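Long-range contacts in guanine nucleotide exchange protein (Legionella pneumophila, PDB 1XSZ), which probably acts as a guanine nucleotide exchange factor for ADP-ribosylation factors, with a Sec7 domain whose active site lies beneath a C-terminal cap: residues N19-N27 with A326-D334; A106-Q114 with K251-Y260. All coordinates share one frame; numbering follows the deposited sequence. Where two conformers were deposited one is given.

Contact 1: residues N19-N27 with A326-D334; sequences NAKPKNGIN and ATYDYEVGD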
loop_
_atom_site.group_PDB
_atom_site.type_symbol
_atom_site.label_atom_id
_atom_site.label_comp_id
_atom_site.label_asym_id
_atom_site.label_seq_id
_atom_site.Cartn_x
_atom_site.Cartn_y
_atom_site.Cartn_z
ATOM N N ASN A 19 15.319 -1.860 -12.218
ATOM C CA ASN A 19 15.763 -2.302 -10.903
ATOM C C ASN A 19 16.597 -1.264 -10.159
ATOM O O ASN A 19 16.506 -1.153 -8.935
ATOM C CB ASN A 19 16.518 -3.629 -11.014
ATOM C CG ASN A 19 15.618 -4.769 -11.466
ATOM O OD1 ASN A 19 14.395 -4.695 -11.338
ATOM N ND2 ASN A 19 16.218 -5.835 -11.980
ATOM N N ALA A 20 17.394 -0.491 -10.889
ATOM C CA ALA A 20 18.217 0.540 -10.261
ATOM C C ALA A 20 17.337 1.706 -9.819
ATOM O O ALA A 20 17.490 2.237 -8.718
ATOM C CB ALA A 20 19.281 1.022 -11.235
ATOM N N LYS A 21 16.418 2.105 -10.691
ATOM C CA LYS A 21 15.487 3.190 -10.403
ATOM C C LYS A 21 14.264 2.965 -11.278
ATOM O O LYS A 21 14.269 3.280 -12.469
ATOM C CB LYS A 21 16.114 4.550 -10.717
ATOM C CG LYS A 21 15.231 5.723 -10.313
ATOM C CD LYS A 21 15.885 7.056 -10.634
ATOM C CE LYS A 21 14.985 8.219 -10.245
ATOM N NZ LYS A 21 14.681 8.232 -8.786
ATOM N N PRO A 22 13.198 2.404 -10.695
ATOM C CA PRO A 22 11.953 2.121 -11.413
ATOM C C PRO A 22 11.516 3.191 -12.409
ATOM O O PRO A 22 11.170 2.871 -13.547
ATOM C CB PRO A 22 10.953 1.923 -10.281
ATOM C CG PRO A 22 11.788 1.206 -9.261
ATOM C CD PRO A 22 13.081 2.019 -9.275
ATOM N N LYS A 23 11.537 4.454 -11.992
ATOM C CA LYS A 23 11.125 5.540 -12.876
ATOM C C LYS A 23 11.902 5.558 -14.192
ATOM O O LYS A 23 11.337 5.864 -15.243
ATOM C CB LYS A 23 11.270 6.897 -12.180
ATOM C CG LYS A 23 10.845 8.069 -13.063
ATOM C CD LYS A 23 11.047 9.424 -12.394
ATOM C CE LYS A 23 10.107 9.634 -11.220
ATOM N NZ LYS A 23 10.255 11.014 -10.666
ATOM N N ASN A 24 13.191 5.238 -14.146
ATOM C CA ASN A 24 13.986 5.236 -15.367
ATOM C C ASN A 24 13.590 4.089 -16.285
ATOM O O ASN A 24 13.600 4.236 -17.507
ATOM C CB ASN A 24 15.481 5.161 -15.052
ATOM C CG ASN A 24 16.005 6.436 -14.425
ATOM O OD1 ASN A 24 15.504 7.525 -14.699
ATOM N ND2 ASN A 24 17.030 6.308 -13.590
ATOM N N GLY A 25 13.241 2.948 -15.696
ATOM C CA GLY A 25 12.827 1.807 -16.494
ATOM C C GLY A 25 11.494 2.094 -17.168
ATOM O O GLY A 25 11.300 1.802 -18.352
ATOM N N ILE A 26 10.571 2.672 -16.407
ATOM C CA ILE A 26 9.254 3.018 -16.929
ATOM C C ILE A 26 9.409 4.030 -18.063
ATOM O O ILE A 26 8.790 3.892 -19.119
ATOM C CB ILE A 26 8.356 3.617 -15.815
ATOM C CG1 ILE A 26 8.058 2.548 -14.757
ATOM C CG2 ILE A 26 7.068 4.175 -16.412
ATOM C CD1 ILE A 26 7.259 1.360 -15.276
ATOM N N ASN A 27 10.245 5.041 -17.847
ATOM C CA ASN A 27 10.468 6.059 -18.866
ATOM C C ASN A 27 11.039 5.467 -20.149
ATOM O O ASN A 27 10.678 5.894 -21.248
ATOM C CB ASN A 27 11.394 7.156 -18.333
ATOM C CG ASN A 27 10.686 8.093 -17.370
ATOM O OD1 ASN A 27 11.314 8.936 -16.730
ATOM N ND2 ASN A 27 9.370 7.953 -17.268
ATOM N N ALA A 326 13.871 4.044 -0.855
ATOM C CA ALA A 326 13.616 4.987 -1.928
ATOM C C ALA A 326 12.136 5.064 -2.281
ATOM O O ALA A 326 11.378 4.122 -2.053
ATOM C CB ALA A 326 14.404 4.574 -3.170
ATOM N N THR A 327 11.720 6.206 -2.814
ATOM C CA THR A 327 10.350 6.351 -3.278
ATOM C C THR A 327 10.506 6.367 -4.791
ATOM O O THR A 327 11.623 6.330 -5.306
ATOM C CB THR A 327 9.687 7.678 -2.841
ATOM O OG1 THR A 327 10.372 8.778 -3.446
ATOM C CG2 THR A 327 9.697 7.816 -1.326
ATOM N N TYR A 328 9.396 6.418 -5.509
ATOM C CA TYR A 328 9.460 6.439 -6.963
ATOM C C TYR A 328 10.244 7.654 -7.462
ATOM O O TYR A 328 10.896 7.596 -8.502
ATOM C CB TYR A 328 8.042 6.469 -7.538
ATOM C CG TYR A 328 7.970 6.262 -9.035
ATOM C CD1 TYR A 328 8.292 5.030 -9.603
ATOM C CD2 TYR A 328 7.553 7.291 -9.880
ATOM C CE1 TYR A 328 8.195 4.821 -10.979
ATOM C CE2 TYR A 328 7.453 7.094 -11.261
ATOM C CZ TYR A 328 7.774 5.856 -11.799
ATOM O OH TYR A 328 7.657 5.632 -13.156
ATOM N N ASP A 329 10.202 8.744 -6.701
ATOM C CA ASP A 329 10.874 9.976 -7.104
ATOM C C ASP A 329 12.221 10.264 -6.447
ATOM O O ASP A 329 13.054 10.960 -7.028
ATOM C CB ASP A 329 9.954 11.170 -6.842
ATOM C CG ASP A 329 8.583 10.994 -7.452
ATOM O OD1 ASP A 329 8.496 10.895 -8.691
ATOM O OD2 ASP A 329 7.596 10.956 -6.688
ATOM N N TYR A 330 12.442 9.740 -5.246
ATOM C CA TYR A 330 13.687 10.022 -4.535
ATOM C C TYR A 330 14.530 8.805 -4.179
ATOM O O TYR A 330 14.016 7.813 -3.667
ATOM C CB TYR A 330 13.371 10.792 -3.251
ATOM C CG TYR A 330 12.481 11.991 -3.470
ATOM C CD1 TYR A 330 12.949 13.120 -4.139
ATOM C CD2 TYR A 330 11.160 11.987 -3.027
ATOM C CE1 TYR A 330 12.118 14.217 -4.364
ATOM C CE2 TYR A 330 10.324 13.075 -3.246
ATOM C CZ TYR A 330 10.809 14.185 -3.915
ATOM O OH TYR A 330 9.981 15.262 -4.137
ATOM N N GLU A 331 15.833 8.906 -4.436
ATOM C CA GLU A 331 16.768 7.831 -4.127
ATOM C C GLU A 331 16.897 7.752 -2.610
ATOM O O GLU A 331 16.735 8.755 -1.912
ATOM C CB GLU A 331 18.134 8.118 -4.754
ATOM C CG GLU A 331 18.055 8.556 -6.208
ATOM C CD GLU A 331 19.421 8.736 -6.844
ATOM O OE1 GLU A 331 20.324 9.293 -6.183
ATOM O OE2 GLU A 331 19.588 8.327 -8.013
ATOM N N VAL A 332 17.194 6.565 -2.097
ATOM C CA VAL A 332 17.298 6.387 -0.656
ATOM C C VAL A 332 18.367 7.295 -0.042
ATOM O O VAL A 332 18.203 7.801 1.071
ATOM C CB VAL A 332 17.565 4.893 -0.298
ATOM C CG1 VAL A 332 18.997 4.499 -0.641
ATOM C CG2 VAL A 332 17.264 4.647 1.172
ATOM N N GLY A 333 19.453 7.522 -0.772
ATOM C CA GLY A 333 20.504 8.377 -0.257
ATOM C C GLY A 333 20.017 9.785 0.019
ATOM O O GLY A 333 20.438 10.414 0.989
ATOM N N ASP A 334 19.131 10.294 -0.829
ATOM C CA ASP A 334 18.624 11.642 -0.618
ATOM C C ASP A 334 17.730 11.701 0.618
ATOM O O ASP A 334 17.737 12.695 1.342
ATOM C CB ASP A 334 17.891 12.136 -1.866
ATOM C CG ASP A 334 18.834 12.343 -3.040
ATOM O OD1 ASP A 334 19.864 13.029 -2.860
ATOM O OD2 ASP A 334 18.551 11.824 -4.138
HETATM O O HOH W 1 14.242 6.654 -6.687
HETATM O O HOH W 2 11.968 5.232 -9.265
HETATM O O HOH W 3 12.915 11.423 -9.855
HETATM O O HOH W 4 7.022 7.860 -14.881
#

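Contact 2: residues A106-Q114 with K251-Y260; sequences AQKIDRLVQ and KSWLSFFTGY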
loop_
_atom_site.group_PDB
_atom_site.type_symbol
_atom_site.label_atom_id
_atom_site.label_comp_id
_atom_site.label_asym_id
_atom_site.label_seq_id
_atom_site.Cartn_x
_atom_site.Cartn_y
_atom_site.Cartn_z
ATOM N N ALA A 106 -1.867 0.051 3.697
ATOM C CA ALA A 106 -3.301 -0.142 3.529
ATOM C C ALA A 106 -3.935 0.352 2.234
ATOM O O ALA A 106 -4.666 -0.397 1.579
ATOM C CB ALA A 106 -4.036 0.460 4.716
ATOM N N GLN A 107 -3.683 1.599 1.856
ATOM C CA GLN A 107 -4.311 2.112 0.645
ATOM C C GLN A 107 -3.838 1.413 -0.619
ATOM O O GLN A 107 -4.607 1.268 -1.572
ATOM C CB GLN A 107 -4.115 3.625 0.536
ATOM C CG GLN A 107 -4.858 4.398 1.624
ATOM C CD GLN A 107 -4.873 5.896 1.388
ATOM O OE1 GLN A 107 -5.437 6.652 2.181
ATOM N NE2 GLN A 107 -4.256 6.335 0.297
ATOM N N LYS A 108 -2.585 0.968 -0.629
ATOM C CA LYS A 108 -2.050 0.271 -1.792
ATOM C C LYS A 108 -2.668 -1.120 -1.890
ATOM O O LYS A 108 -3.039 -1.571 -2.980
ATOM C CB LYS A 108 -0.525 0.192 -1.699
ATOM C CG LYS A 108 0.137 1.538 -1.917
ATOM C CD LYS A 108 1.648 1.458 -1.765
ATOM C CE LYS A 108 2.284 2.805 -2.046
ATOM N NZ LYS A 108 3.740 2.790 -1.711
ATOM N N ILE A 109 -2.781 -1.802 -0.759
ATOM C CA ILE A 109 -3.407 -3.118 -0.733
ATOM C C ILE A 109 -4.843 -2.973 -1.247
ATOM O O ILE A 109 -5.314 -3.772 -2.057
ATOM C CB ILE A 109 -3.438 -3.674 0.706
ATOM C CG1 ILE A 109 -2.020 -4.039 1.142
ATOM C CG2 ILE A 109 -4.353 -4.901 0.793
ATOM C CD1 ILE A 109 -1.882 -4.265 2.633
ATOM N N ASP A 110 -5.525 -1.933 -0.781
ATOM C CA ASP A 110 -6.905 -1.680 -1.164
ATOM C C ASP A 110 -7.037 -1.532 -2.680
ATOM O O ASP A 110 -7.914 -2.148 -3.296
ATOM C CB ASP A 110 -7.409 -0.422 -0.439
ATOM C CG ASP A 110 -8.919 -0.301 -0.441
ATOM O OD1 ASP A 110 -9.608 -1.291 -0.762
ATOM O OD2 ASP A 110 -9.414 0.793 -0.097
ATOM N N ARG A 111 -6.171 -0.729 -3.290
ATOM C CA ARG A 111 -6.247 -0.542 -4.735
ATOM C C ARG A 111 -6.070 -1.855 -5.484
ATOM O O ARG A 111 -6.733 -2.093 -6.496
ATOM C CB ARG A 111 -5.207 0.476 -5.207
ATOM C CG ARG A 111 -5.358 1.834 -4.556
ATOM C CD ARG A 111 -4.714 2.939 -5.378
ATOM N NE ARG A 111 -4.733 4.208 -4.658
ATOM C CZ ARG A 111 -3.853 4.549 -3.723
ATOM N NH1 ARG A 111 -2.870 3.721 -3.395
ATOM N NH2 ARG A 111 -3.965 5.713 -3.100
ATOM N N LEU A 112 -5.185 -2.717 -4.996
ATOM C CA LEU A 112 -4.963 -3.996 -5.660
ATOM C C LEU A 112 -6.235 -4.845 -5.565
ATOM O O LEU A 112 -6.682 -5.423 -6.559
ATOM C CB LEU A 112 -3.778 -4.740 -5.036
ATOM C CG LEU A 112 -2.397 -4.127 -5.294
ATOM C CD1 LEU A 112 -1.341 -5.008 -4.646
ATOM C CD2 LEU A 112 -2.136 -3.994 -6.796
ATOM N N VAL A 113 -6.828 -4.911 -4.379
ATOM C CA VAL A 113 -8.053 -5.683 -4.187
ATOM C C VAL A 113 -9.182 -5.145 -5.078
ATOM O O VAL A 113 -9.960 -5.919 -5.641
ATOM C CB VAL A 113 -8.477 -5.669 -2.694
ATOM C CG1 VAL A 113 -9.825 -6.365 -2.508
ATOM C CG2 VAL A 113 -7.410 -6.376 -1.860
ATOM N N GLN A 114 -9.262 -3.829 -5.223
ATOM C CA GLN A 114 -10.291 -3.228 -6.076
ATOM C C GLN A 114 -10.074 -3.612 -7.539
ATOM O O GLN A 114 -11.033 -3.797 -8.292
ATOM C CB GLN A 114 -10.271 -1.706 -5.935
ATOM C CG GLN A 114 -10.798 -1.202 -4.603
ATOM C CD GLN A 114 -10.661 0.297 -4.456
ATOM O OE1 GLN A 114 -11.108 1.061 -5.313
ATOM N NE2 GLN A 114 -10.041 0.729 -3.366
ATOM N N LYS A 251 -10.630 2.584 6.463
ATOM C CA LYS A 251 -11.791 1.730 6.255
ATOM C C LYS A 251 -11.684 0.687 7.360
ATOM O O LYS A 251 -10.582 0.245 7.709
ATOM C CB LYS A 251 -11.741 1.049 4.888
ATOM C CG LYS A 251 -11.975 1.992 3.726
ATOM C CD LYS A 251 -11.943 1.262 2.394
ATOM C CE LYS A 251 -12.150 2.232 1.245
ATOM N NZ LYS A 251 -12.086 1.553 -0.071
ATOM N N SER A 252 -12.817 0.283 7.920
ATOM C CA SER A 252 -12.800 -0.687 9.005
ATOM C C SER A 252 -12.063 -1.975 8.659
ATOM O O SER A 252 -11.316 -2.494 9.483
ATOM C CB SER A 252 -14.228 -1.017 9.458
ATOM O OG SER A 252 -14.950 -1.696 8.450
ATOM N N TRP A 253 -12.256 -2.490 7.447
ATOM C CA TRP A 253 -11.589 -3.732 7.086
ATOM C C TRP A 253 -10.076 -3.591 7.012
ATOM O O TRP A 253 -9.364 -4.549 7.287
ATOM C CB TRP A 253 -12.162 -4.337 5.787
ATOM C CG TRP A 253 -11.633 -3.817 4.480
ATOM C CD1 TRP A 253 -12.169 -2.823 3.711
ATOM C CD2 TRP A 253 -10.520 -4.336 3.739
ATOM N NE1 TRP A 253 -11.470 -2.696 2.535
ATOM C CE2 TRP A 253 -10.452 -3.613 2.526
ATOM C CE3 TRP A 253 -9.578 -5.347 3.979
ATOM C CZ2 TRP A 253 -9.480 -3.868 1.553
ATOM C CZ3 TRP A 253 -8.611 -5.601 3.012
ATOM C CH2 TRP A 253 -8.571 -4.865 1.814
ATOM N N LEU A 254 -9.590 -2.404 6.655
ATOM C CA LEU A 254 -8.148 -2.175 6.592
ATOM C C LEU A 254 -7.574 -2.082 8.008
ATOM O O LEU A 254 -6.433 -2.470 8.245
ATOM C CB LEU A 254 -7.840 -0.915 5.780
ATOM C CG LEU A 254 -8.138 -1.078 4.280
ATOM C CD1 LEU A 254 -7.970 0.242 3.545
ATOM C CD2 LEU A 254 -7.208 -2.141 3.698
ATOM N N SER A 255 -8.363 -1.554 8.939
ATOM C CA SER A 255 -7.934 -1.454 10.329
ATOM C C SER A 255 -7.808 -2.876 10.892
ATOM O O SER A 255 -6.854 -3.198 11.599
ATOM C CB SER A 255 -8.959 -0.653 11.138
ATOM O OG SER A 255 -8.630 -0.633 12.515
ATOM N N PHE A 256 -8.776 -3.722 10.559
ATOM C CA PHE A 256 -8.800 -5.114 10.996
ATOM C C PHE A 256 -7.606 -5.876 10.408
ATOM O O PHE A 256 -6.846 -6.530 11.118
ATOM C CB PHE A 256 -10.130 -5.732 10.518
ATOM C CG PHE A 256 -10.276 -7.218 10.756
ATOM C CD1 PHE A 256 -9.583 -8.149 9.981
ATOM C CD2 PHE A 256 -11.188 -7.686 11.699
ATOM C CE1 PHE A 256 -9.803 -9.519 10.139
ATOM C CE2 PHE A 256 -11.417 -9.050 11.866
ATOM C CZ PHE A 256 -10.722 -9.973 11.080
ATOM N N PHE A 257 -7.437 -5.754 9.101
ATOM C CA PHE A 257 -6.395 -6.481 8.392
ATOM C C PHE A 257 -4.954 -6.048 8.654
ATOM O O PHE A 257 -4.066 -6.900 8.797
ATOM C CB PHE A 257 -6.707 -6.410 6.889
ATOM C CG PHE A 257 -5.826 -7.273 6.020
ATOM C CD1 PHE A 257 -5.712 -8.644 6.248
ATOM C CD2 PHE A 257 -5.153 -6.713 4.938
ATOM C CE1 PHE A 257 -4.935 -9.448 5.407
ATOM C CE2 PHE A 257 -4.376 -7.509 4.093
ATOM C CZ PHE A 257 -4.270 -8.876 4.331
ATOM N N THR A 258 -4.732 -4.737 8.744
ATOM C CA THR A 258 -3.379 -4.195 8.891
ATOM C C THR A 258 -3.084 -3.337 10.118
ATOM O O THR A 258 -1.922 -3.004 10.363
ATOM C CB THR A 258 -3.023 -3.300 7.690
ATOM O OG1 THR A 258 -3.779 -2.083 7.772
ATOM C CG2 THR A 258 -3.342 -3.993 6.364
ATOM N N GLY A 259 -4.117 -2.947 10.858
ATOM C CA GLY A 259 -3.919 -2.090 12.021
ATOM C C GLY A 259 -3.912 -0.620 11.629
ATOM O O GLY A 259 -3.644 0.263 12.442
ATOM N N TYR A 260 -4.229 -0.354 10.370
ATOM C CA TYR A 260 -4.254 0.991 9.815
ATOM C C TYR A 260 -5.165 1.923 10.611
ATOM O O TYR A 260 -6.309 1.567 10.929
ATOM C CB TYR A 260 -4.729 0.899 8.360
ATOM C CG TYR A 260 -4.743 2.181 7.560
ATOM C CD1 TYR A 260 -3.621 3.014 7.483
ATOM C CD2 TYR A 260 -5.863 2.517 6.795
ATOM C CE1 TYR A 260 -3.622 4.143 6.655
ATOM C CE2 TYR A 260 -5.872 3.629 5.974
ATOM C CZ TYR A 260 -4.757 4.441 5.902
ATOM O OH TYR A 260 -4.785 5.542 5.082
HETATM O O HOH W 5 -7.366 6.127 4.380
#

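Contact 1: residues N19-N27 with A326-D334
Three waters bridge Lys-21 and Lys-23 to the backbone carbonyls of 327-329, so much of the polar bonding at this join between the Sec7 domain and the capping domain runs through water. One accepts a hydrogen bond from Lys-21 NZ and donates one to Thr-327 O; a second links Lys-23 N with Tyr-328 O, and a third links Lys-23 NZ with Asp-329 O. The direct polar bond is a salt bridge, Lys-23 NZ to Asp-329 OD1 at 2.6 Å, made to the anti lone pair of the carboxylate oxygen. Lys-23 sends CG anti to its backbone N (chi1 -180°), and a bend at chi3 (-68°) brings NZ round to the acid. On the way its CB sits over one face of the Tyr-328 ring, 3.9 Å from the centroid, a CH-pi contact with the two side chains crossing at about a right angle. Tyr-328 OH ends against Ile-26 CB at 3.4 Å, and a water in the ring plane holds that hydroxyl. Pro-22 CB packs on Tyr-328 CE1 at 4.1 Å. The turn carrying Tyr-328 is braced by an ST motif, Tyr-330 N to Thr-327 OG1 at 2.9 Å. The start of helix 22-35, backed by helices 40-50 and 57-64, thus meets the turn between strand 323-325 and helix 332-351, which rests on Pro-300 at the end of strand 295-300.

Contact 2: residues A106-Q114 with K251-Y260
The Tyr-260 ring takes Ala-106 CB on one face, 3.6 Å from its centroid, a close CH-pi contact. Trp-253 carries Leu-254 CD2 over one face and stacks with Phe-139 of helix 131-149, while Asp-110 OD1 lies in its plane at the edge, 3.5 Å from CZ2; the carboxylate is turned 79° against the indole. The other oxygen, Asp-110 OD2, accepts from Lys-251 NZ at 2.8 Å through its syn lone pair. CG anti to the backbone N (chi1 -163°) turns the carboxylate of Asp-110 toward the cap helix, where the extended lysine crosses it at about a right angle. Tyr-135 OH hydrogen-bonds to Asp-110 OD1, Lys-251 NZ and Trp-253 NE1, tying this buried acid into a polar cluster. A water lies between Gln-107 OE1 and Tyr-260 OH and probably links them; the tyrosine hydroxyl is also hydrogen-bonded to Thr-263 OG1. Ile-109 and Thr-258 meet tip to tip, CD1 to CG2 at 4.0 Å. Thr-258 OG1 and N grip Leu-254 O from opposite faces of its plane. The 106-114 part of helix 106-123 runs at 114° to helix 252-258 of the cap, with helix 131-149 flanking both and strand 260-268 leading away into the antiparallel sheet.

Both contacts join the Sec7 domain to its C-terminal cap, yet they share no helix or strand: contact 1 uses helix 22-35 and the turn before helix 332-351, contact 2 helices 106-123 and 252-258. Their centres are 25 Å apart, and contact 2 is nested along the chain inside the loop closed by contact 1. Contact 2 is the buried one, nearer the centre of the chain, and packs aliphatic and aromatic side chains beside an ion pair whose aspartate is buried and whose lysine comes in from the exposed margin. Contact 1, at the surface, relies more on water. Each pairs one lysine with one aspartate, but the lysine comes from Sec7 in contact 1 and from the cap in contact 2.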